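Diphosphomevalonate decarboxylase, putative (Trypanosoma brucei, PDB 2HKE) probably catalyses the ATP-dependent decarboxylation of (R)-5-diphosphomevalonate to isopentenyl diphosphate, a step of the mevalonate pathway to isoprenoids and sterols. Local coordinates at residues A[4-12]-A[47-55]; A[134-142]-A[165-173]. The protein carries 1 engineered substitution. All coordinates share one frame; numbering follows the deposited sequence. Where two conformers were deposited one is given.

Interactions 1 and 2 belong to the same N-terminal part of this GHMP-type enzyme and reach the same mixed sheet. Interaction 1 pairs strands 5-15 and 48-55 within that sheet, whereas interaction 2 sets helix 136-143 against strand 170-175 and the turn before it. Their centres lie about 18 Å apart and their nearest atoms about 7 Å, without touching. Helix 114-130 is touched by both: Ala10, Val52 and Leu54 of interaction 1 meet it, as do Val136, Leu139 and Ala140 of interaction 2. Strand 155-159 provides a second route, since it pairs with 170-175 and, through strand 36-40, is joined to 5-15.

Interaction 1. Residues A[4-12]-A[47-55]; sequences QCVTVEAPI and RSKTSVELR
Val6 with Val52, Val8 with Thr50 and Ala10 with Ser48 are the hydrogen-bonded pairs that join 4-12 to 47-55 as antiparallel strands, their directions 167° apart, in the main sheet of the N-terminal domain (S5 clan, as in GHMP enzymes). Each pair makes two backbone bonds. The shortest runs from Val52 N to Val6 O at 2.8 Å. The longest runs from Ser48 N to Ala10 O at 3.1 Å. At the non-hydrogen-bonded pairs, CA-H...O contacts help to close the interface, as where Thr7 CA lies 3.2 Å from Thr50 O.

A hydroxyl pair adds a polar link on the face that carries Thr7, Ser51, Glu9 and Lys49. With OG1 anti to its carbonyl carbon (chi1 -58°), Thr7 meets Ser51 OG at 2.6 Å; Ser51 OG is also hydrogen-bonded to Leu377 N. Thr7 CG2, which lies anti to the backbone N, rests on Lys49 CE at 3.8 Å.

Charge gathers at the Glu9 end. Glu9 OE2 forms a salt bridge with Arg47 NE at 3.1 Å, the carboxylate and guanidinium planes standing 57° apart, so the two groups do not meet as a flat bidentate pair. The aliphatic part of Lys49 runs past Glu9, and a water joins Lys49 NZ (2.6 Å) to the same OE2.

Apolar contact is slight between the strands themselves, with Val6 CB at 4.0 Å from Val52 CG2. The face carrying these valines packs against helix 114-130, where Ala10 meets Ala121 and Val52 meets Ala129. Within the sheet, strand 369-371 flanks 5-15, and strand 97-104 flanks 48-55.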
loop_
_atom_site.group_PDB
_atom_site.type_symbol
_atom_site.label_atom_id
_atom_site.label_comp_id
_atom_site.label_asym_id
_atom_site.label_seq_id
_atom_site.Cartn_x
_atom_site.Cartn_y
_atom_site.Cartn_z
ATOM N N GLN A 4 6.779 27.014 -6.087
ATOM C CA GLN A 4 5.507 27.734 -6.461
ATOM C C GLN A 4 4.295 27.219 -5.619
ATOM O O GLN A 4 4.365 27.133 -4.370
ATOM C CB GLN A 4 5.268 27.557 -7.982
ATOM C CG GLN A 4 4.557 28.707 -8.744
ATOM C CD GLN A 4 3.286 29.184 -8.085
ATOM O OE1 GLN A 4 3.307 29.642 -6.940
ATOM N NE2 GLN A 4 2.172 29.075 -8.791
ATOM N N CYS A 5 3.181 26.976 -6.316
ATOM C CA CYS A 5 2.040 26.155 -5.869
ATOM C C CYS A 5 2.246 24.839 -6.567
ATOM O O CYS A 5 2.386 24.816 -7.783
ATOM C CB CYS A 5 0.737 26.786 -6.363
ATOM S SG CYS A 5 -0.726 25.687 -6.377
ATOM N N VAL A 6 2.285 23.734 -5.819
ATOM C CA VAL A 6 2.643 22.450 -6.403
ATOM C C VAL A 6 1.553 21.436 -6.099
ATOM O O VAL A 6 1.045 21.409 -4.983
ATOM C CB VAL A 6 3.991 21.943 -5.821
ATOM C CG1 VAL A 6 4.304 20.538 -6.305
ATOM C CG2 VAL A 6 5.129 22.925 -6.156
ATOM N N THR A 7 1.217 20.624 -7.092
ATOM C CA THR A 7 0.184 19.594 -6.972
ATOM C C THR A 7 0.735 18.262 -7.443
ATOM O O THR A 7 1.368 18.160 -8.501
ATOM C CB THR A 7 -1.108 19.947 -7.793
ATOM O OG1 THR A 7 -1.610 21.192 -7.334
ATOM C CG2 THR A 7 -2.193 18.870 -7.579
ATOM N N VAL A 8 0.488 17.230 -6.640
ATOM C CA VAL A 8 1.034 15.885 -6.878
ATOM C C VAL A 8 -0.071 14.891 -6.639
ATOM O O VAL A 8 -0.884 15.081 -5.734
ATOM C CB VAL A 8 2.162 15.554 -5.851
ATOM C CG1 VAL A 8 2.582 14.096 -5.937
ATOM C CG2 VAL A 8 3.358 16.482 -6.070
ATOM N N GLU A 9 -0.079 13.825 -7.430
ATOM C CA GLU A 9 -0.889 12.672 -7.151
ATOM C C GLU A 9 0.048 11.502 -6.844
ATOM O O GLU A 9 1.074 11.326 -7.498
ATOM C CB GLU A 9 -1.793 12.348 -8.327
ATOM C CG GLU A 9 -3.006 13.327 -8.417
ATOM C CD GLU A 9 -3.989 12.966 -9.533
ATOM O OE1 GLU A 9 -3.579 12.225 -10.471
ATOM O OE2 GLU A 9 -5.170 13.432 -9.450
ATOM N N ALA A 10 -0.307 10.731 -5.823
ATOM C CA ALA A 10 0.431 9.511 -5.520
ATOM C C ALA A 10 -0.494 8.299 -5.419
ATOM O O ALA A 10 -1.621 8.394 -4.901
ATOM C CB ALA A 10 1.241 9.684 -4.240
ATOM N N PRO A 11 0.012 7.116 -5.805
ATOM C CA PRO A 11 -0.751 5.866 -5.724
ATOM C C PRO A 11 -0.556 5.139 -4.391
ATOM O O PRO A 11 0.430 5.397 -3.687
ATOM C CB PRO A 11 -0.080 5.040 -6.795
ATOM C CG PRO A 11 1.374 5.375 -6.629
ATOM C CD PRO A 11 1.370 6.881 -6.328
ATOM N N ILE A 12 -1.430 4.180 -4.084
ATOM C CA ILE A 12 -1.106 3.262 -2.974
ATOM C C ILE A 12 -0.105 2.209 -3.428
ATOM O O ILE A 12 0.193 2.077 -4.598
ATOM C CB ILE A 12 -2.383 2.599 -2.381
ATOM C CG1 ILE A 12 -3.156 1.817 -3.428
ATOM C CG2 ILE A 12 -3.279 3.667 -1.730
ATOM C CD1 ILE A 12 -4.281 1.006 -2.834
ATOM N N ARG A 47 -6.518 7.535 -6.226
ATOM C CA ARG A 47 -5.231 8.126 -5.853
ATOM C C ARG A 47 -5.434 9.175 -4.763
ATOM O O ARG A 47 -6.578 9.614 -4.500
ATOM C CB ARG A 47 -4.541 8.729 -7.084
ATOM C CG ARG A 47 -5.104 10.066 -7.575
ATOM C CD ARG A 47 -6.538 9.995 -8.093
ATOM N NE ARG A 47 -7.126 11.329 -8.355
ATOM C CZ ARG A 47 -7.668 12.160 -7.447
ATOM N NH1 ARG A 47 -7.698 11.878 -6.150
ATOM N NH2 ARG A 47 -8.167 13.323 -7.848
ATOM N N SER A 48 -4.336 9.598 -4.127
ATOM C CA SER A 48 -4.360 10.784 -3.288
ATOM C C SER A 48 -3.757 11.938 -4.057
ATOM O O SER A 48 -2.893 11.761 -4.906
ATOM C CB SER A 48 -3.618 10.642 -1.968
ATOM O OG SER A 48 -4.070 9.510 -1.278
ATOM N N LYS A 49 -4.220 13.124 -3.715
ATOM C CA LYS A 49 -3.785 14.331 -4.360
ATOM C C LYS A 49 -3.535 15.356 -3.269
ATOM O O LYS A 49 -4.348 15.489 -2.345
ATOM C CB LYS A 49 -4.876 14.786 -5.303
ATOM C CG LYS A 49 -4.622 16.119 -5.991
ATOM C CD LYS A 49 -5.579 16.180 -7.213
ATOM C CE LYS A 49 -5.730 17.512 -7.777
ATOM N NZ LYS A 49 -6.857 17.487 -8.799
ATOM N N THR A 50 -2.385 16.044 -3.370
ATOM C CA THR A 50 -2.040 17.179 -2.492
ATOM C C THR A 50 -1.576 18.377 -3.306
ATOM O O THR A 50 -0.797 18.233 -4.236
ATOM C CB THR A 50 -0.902 16.840 -1.500
ATOM O OG1 THR A 50 -1.319 15.814 -0.613
ATOM C CG2 THR A 50 -0.429 18.040 -0.683
ATOM N N SER A 51 -2.035 19.536 -2.877
ATOM C CA SER A 51 -1.595 20.826 -3.380
ATOM C C SER A 51 -0.973 21.578 -2.222
ATOM O O SER A 51 -1.493 21.578 -1.103
ATOM C CB SER A 51 -2.775 21.624 -3.973
ATOM O OG SER A 51 -3.154 21.104 -5.251
ATOM N N VAL A 52 0.158 22.214 -2.466
ATOM C CA VAL A 52 0.751 23.049 -1.448
ATOM C C VAL A 52 1.013 24.442 -2.027
ATOM O O VAL A 52 1.332 24.565 -3.218
ATOM C CB VAL A 52 2.054 22.425 -0.858
ATOM C CG1 VAL A 52 1.780 21.000 -0.318
ATOM C CG2 VAL A 52 3.188 22.398 -1.899
ATOM N N GLU A 53 0.902 25.455 -1.170
ATOM C CA GLU A 53 1.244 26.834 -1.550
ATOM C C GLU A 53 2.105 27.487 -0.486
ATOM O O GLU A 53 1.729 27.501 0.670
ATOM C CB GLU A 53 -0.031 27.644 -1.763
ATOM C CG GLU A 53 0.198 28.924 -2.597
ATOM C CD GLU A 53 -0.968 29.928 -2.516
ATOM O OE1 GLU A 53 -2.098 29.597 -2.065
ATOM O OE2 GLU A 53 -0.726 31.089 -2.895
ATOM N N LEU A 54 3.278 28.002 -0.861
ATOM C CA LEU A 54 4.110 28.729 0.118
ATOM C C LEU A 54 3.502 30.101 0.307
ATOM O O LEU A 54 2.992 30.689 -0.645
ATOM C CB LEU A 54 5.575 28.855 -0.307
ATOM C CG LEU A 54 6.486 27.623 -0.228
ATOM C CD1 LEU A 54 7.931 28.036 0.014
ATOM C CD2 LEU A 54 6.077 26.690 0.866
ATOM N N ARG A 55 3.515 30.575 1.547
ATOM C CA ARG A 55 2.872 31.835 1.911
ATOM C C ARG A 55 3.804 32.709 2.759
ATOM O O ARG A 55 4.682 32.209 3.503
ATOM C CB ARG A 55 1.590 31.560 2.710
ATOM C CG ARG A 55 0.514 30.732 2.009
ATOM C CD ARG A 55 -0.168 31.503 0.873
ATOM N NE ARG A 55 -0.764 32.770 1.313
ATOM C CZ ARG A 55 -2.003 32.932 1.796
ATOM N NH1 ARG A 55 -2.848 31.913 1.917
ATOM N NH2 ARG A 55 -2.411 34.141 2.164
HETATM O O HOH W 1 -6.342 15.945 -10.799
#

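Interaction 2. Residues A[134-142]-A[165-173]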
loop_
_atom_site.group_PDB
_atom_site.type_symbol
_atom_site.label_atom_id
_atom_site.label_comp_id
_atom_site.label_asym_id
_atom_site.label_seq_id
_atom_site.Cartn_x
_atom_site.Cartn_y
_atom_site.Cartn_z
ATOM N N THR A 134 15.949 16.918 0.567
ATOM C CA THR A 134 15.577 15.580 1.020
ATOM C C THR A 134 14.810 14.845 -0.089
ATOM O O THR A 134 14.211 15.460 -0.941
ATOM C CB THR A 134 14.812 15.629 2.368
ATOM O OG1 THR A 134 14.517 14.291 2.774
ATOM C CG2 THR A 134 13.525 16.360 2.227
ATOM N N ASN A 135 14.861 13.513 -0.084
ATOM C CA ASN A 135 14.160 12.783 -1.111
ATOM C C ASN A 135 12.728 12.440 -0.687
ATOM O O ASN A 135 12.406 12.405 0.513
ATOM C CB ASN A 135 14.937 11.546 -1.570
ATOM C CG ASN A 135 15.156 10.554 -0.455
ATOM O OD1 ASN A 135 14.236 9.838 -0.029
ATOM N ND2 ASN A 135 16.388 10.522 0.042
ATOM N N VAL A 136 11.886 12.222 -1.687
ATOM C CA VAL A 136 10.490 12.023 -1.456
ATOM C C VAL A 136 10.293 10.864 -0.484
ATOM O O VAL A 136 9.432 10.960 0.419
ATOM C CB VAL A 136 9.716 11.777 -2.775
ATOM C CG1 VAL A 136 8.282 11.219 -2.478
ATOM C CG2 VAL A 136 9.668 13.080 -3.595
ATOM N N SER A 137 11.018 9.778 -0.726
ATOM C CA SER A 137 10.834 8.568 0.078
ATOM C C SER A 137 11.117 8.807 1.578
ATOM O O SER A 137 10.298 8.443 2.444
ATOM C CB SER A 137 11.645 7.418 -0.502
ATOM O OG SER A 137 11.522 6.262 0.276
ATOM N N MET A 138 12.261 9.435 1.911
ATOM C CA MET A 138 12.598 9.659 3.311
ATOM C C MET A 138 11.707 10.634 4.032
ATOM O O MET A 138 11.441 10.450 5.219
ATOM C CB MET A 138 14.067 10.068 3.460
ATOM C CG MET A 138 14.991 8.895 3.103
ATOM S SD MET A 138 16.751 9.365 3.310
ATOM C CE MET A 138 16.543 10.565 4.623
ATOM N N LEU A 139 11.213 11.648 3.339
ATOM C CA LEU A 139 10.247 12.545 3.992
ATOM C C LEU A 139 8.892 11.870 4.185
ATOM O O LEU A 139 8.246 12.041 5.211
ATOM C CB LEU A 139 10.096 13.809 3.156
ATOM C CG LEU A 139 9.316 14.887 3.854
ATOM C CD1 LEU A 139 10.014 15.360 5.096
ATOM C CD2 LEU A 139 9.022 16.044 2.863
ATOM N N ALA A 140 8.453 11.116 3.185
ATOM C CA ALA A 140 7.193 10.380 3.241
ATOM C C ALA A 140 7.210 9.396 4.428
ATOM O O ALA A 140 6.218 9.273 5.114
ATOM C CB ALA A 140 6.971 9.637 1.937
ATOM N N ARG A 141 8.372 8.779 4.676
ATOM C CA ARG A 141 8.585 7.791 5.757
ATOM C C ARG A 141 8.251 8.367 7.105
ATOM O O ARG A 141 7.658 7.693 7.958
ATOM C CB ARG A 141 10.055 7.354 5.747
ATOM C CG ARG A 141 10.311 6.104 6.533
ATOM C CD ARG A 141 11.767 5.921 6.872
ATOM N NE ARG A 141 12.192 6.875 7.882
ATOM C CZ ARG A 141 13.201 7.721 7.795
ATOM N NH1 ARG A 141 14.029 7.722 6.753
ATOM N NH2 ARG A 141 13.485 8.483 8.821
ATOM N N LEU A 142 8.593 9.647 7.292
ATOM C CA LEU A 142 8.252 10.363 8.530
ATOM C C LEU A 142 6.745 10.464 8.806
ATOM O O LEU A 142 6.331 10.644 9.947
ATOM C CB LEU A 142 8.851 11.775 8.515
ATOM C CG LEU A 142 10.376 11.770 8.647
ATOM C CD1 LEU A 142 10.898 13.221 8.473
ATOM C CD2 LEU A 142 10.931 11.153 9.964
ATOM N N ASP A 165 20.107 7.715 12.898
ATOM C CA ASP A 165 19.475 8.950 12.426
ATOM C C ASP A 165 18.531 8.780 11.221
ATOM O O ASP A 165 17.910 9.739 10.786
ATOM C CB ASP A 165 20.507 10.030 12.127
ATOM C CG ASP A 165 21.354 9.751 10.894
ATOM O OD1 ASP A 165 21.241 8.694 10.236
ATOM O OD2 ASP A 165 22.185 10.650 10.573
ATOM N N GLY A 166 18.448 7.573 10.691
ATOM C CA GLY A 166 17.497 7.261 9.627
ATOM C C GLY A 166 18.006 7.603 8.224
ATOM O O GLY A 166 17.276 7.442 7.251
ATOM N N SER A 167 19.269 8.060 8.117
ATOM C CA SER A 167 19.806 8.571 6.844
ATOM C C SER A 167 19.988 7.505 5.774
ATOM O O SER A 167 20.162 7.845 4.606
ATOM C CB SER A 167 21.125 9.340 7.073
ATOM O OG SER A 167 22.083 8.446 7.573
ATOM N N ASP A 168 19.924 6.227 6.137
ATOM C CA ASP A 168 19.919 5.135 5.178
ATOM C C ASP A 168 18.612 4.309 5.188
ATOM O O ASP A 168 18.537 3.227 4.625
ATOM C CB ASP A 168 21.119 4.222 5.390
ATOM C CG ASP A 168 21.120 3.535 6.737
ATOM O OD1 ASP A 168 20.337 3.915 7.629
ATOM O OD2 ASP A 168 21.955 2.610 6.918
ATOM N N CYS A 169 17.597 4.822 5.854
ATOM C CA CYS A 169 16.315 4.137 5.922
ATOM C C CYS A 169 15.402 4.714 4.818
ATOM O O CYS A 169 14.783 5.790 4.965
ATOM C CB CYS A 169 15.722 4.312 7.316
ATOM S SG CYS A 169 14.205 3.454 7.618
ATOM N N VAL A 170 15.347 4.016 3.695
ATOM C CA VAL A 170 14.821 4.616 2.483
ATOM C C VAL A 170 14.379 3.547 1.511
ATOM O O VAL A 170 14.876 2.435 1.561
ATOM C CB VAL A 170 15.914 5.504 1.846
ATOM C CG1 VAL A 170 17.060 4.611 1.348
ATOM C CG2 VAL A 170 15.330 6.442 0.722
ATOM N N ALA A 171 13.449 3.893 0.612
ATOM C CA ALA A 171 12.974 2.956 -0.372
ATOM C C ALA A 171 13.822 3.113 -1.616
ATOM O O ALA A 171 14.289 4.224 -1.904
ATOM C CB ALA A 171 11.514 3.168 -0.743
ATOM N N THR A 172 14.026 2.003 -2.317
ATOM C CA THR A 172 14.668 2.043 -3.617
ATOM C C THR A 172 13.886 1.187 -4.609
ATOM O O THR A 172 13.213 0.214 -4.230
ATOM C CB THR A 172 16.110 1.536 -3.536
ATOM O OG1 THR A 172 16.128 0.234 -2.977
ATOM C CG2 THR A 172 16.939 2.401 -2.658
ATOM N N GLN A 173 13.895 1.590 -5.868
ATOM C CA GLN A 173 13.179 0.846 -6.889
ATOM C C GLN A 173 13.982 -0.389 -7.200
ATOM O O GLN A 173 15.173 -0.313 -7.488
ATOM C CB GLN A 173 12.973 1.689 -8.158
ATOM C CG GLN A 173 12.166 0.986 -9.171
ATOM C CD GLN A 173 11.993 1.853 -10.366
ATOM O OE1 GLN A 173 12.963 2.052 -11.098
ATOM N NE2 GLN A 173 10.806 2.451 -10.526
HETATM O O HOH W 2 15.820 10.315 8.979
#
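Met138 and Val170 make the tightest carbon contact where a helix N-terminus with an Asn N-cap packs on a sheet strand of the N-terminal domain. Val170 CG2, anti to the backbone N, is carried to 3.4 Å from Met138 CG, closer than usual for two carbons, and the same methyl lies 3.6 Å from Asn135 OD1. That oxygen is already engaged: Asn135, the N-cap, accepts from Met138 N at 2.8 Å, the donor tilted 32° from the amide plane. Also closely packed, Ser137 OG accepts from Ala171 N at 3.1 Å and touches Ala171 CB; since OG is also hydrogen-bonded to Cys148 O, this buried hydroxyl links the strand to the loop after the helix.

One helical turn on, Arg141 extends toward the type I turn 166-169, equally close. Its chain bends at chi3 (72°), which brings NH1 to Cys169 O at 2.7 Å, in the carbonyl plane but 23° out of the guanidinium plane. Cys169 CB lies over one face of the guanidinium, and SG packs against Arg141 CD at 3.5 Å.

Toward Asp165 and Ser167 the contact becomes looser and more solvent-exposed. Met138 SD comes only to 4.0 Å from Ser167 O, and a water at the guanidinium edge spans Arg141 NH2 and Asp165 O. The loop is also braced from within: Asp165 OD1 accepts from Ser167 N, an Asx turn, and from Ser167 OG.

NH1 and NH2 are directed to the carbonyls of Cys169 and Leu29 and to water, and no salt bridge to Asp165 or Asp168 is formed. This is consistent with the guanidinium tying helix 136-143 to the turn 166-169 and the loop holding Leu29 through neutral oxygens.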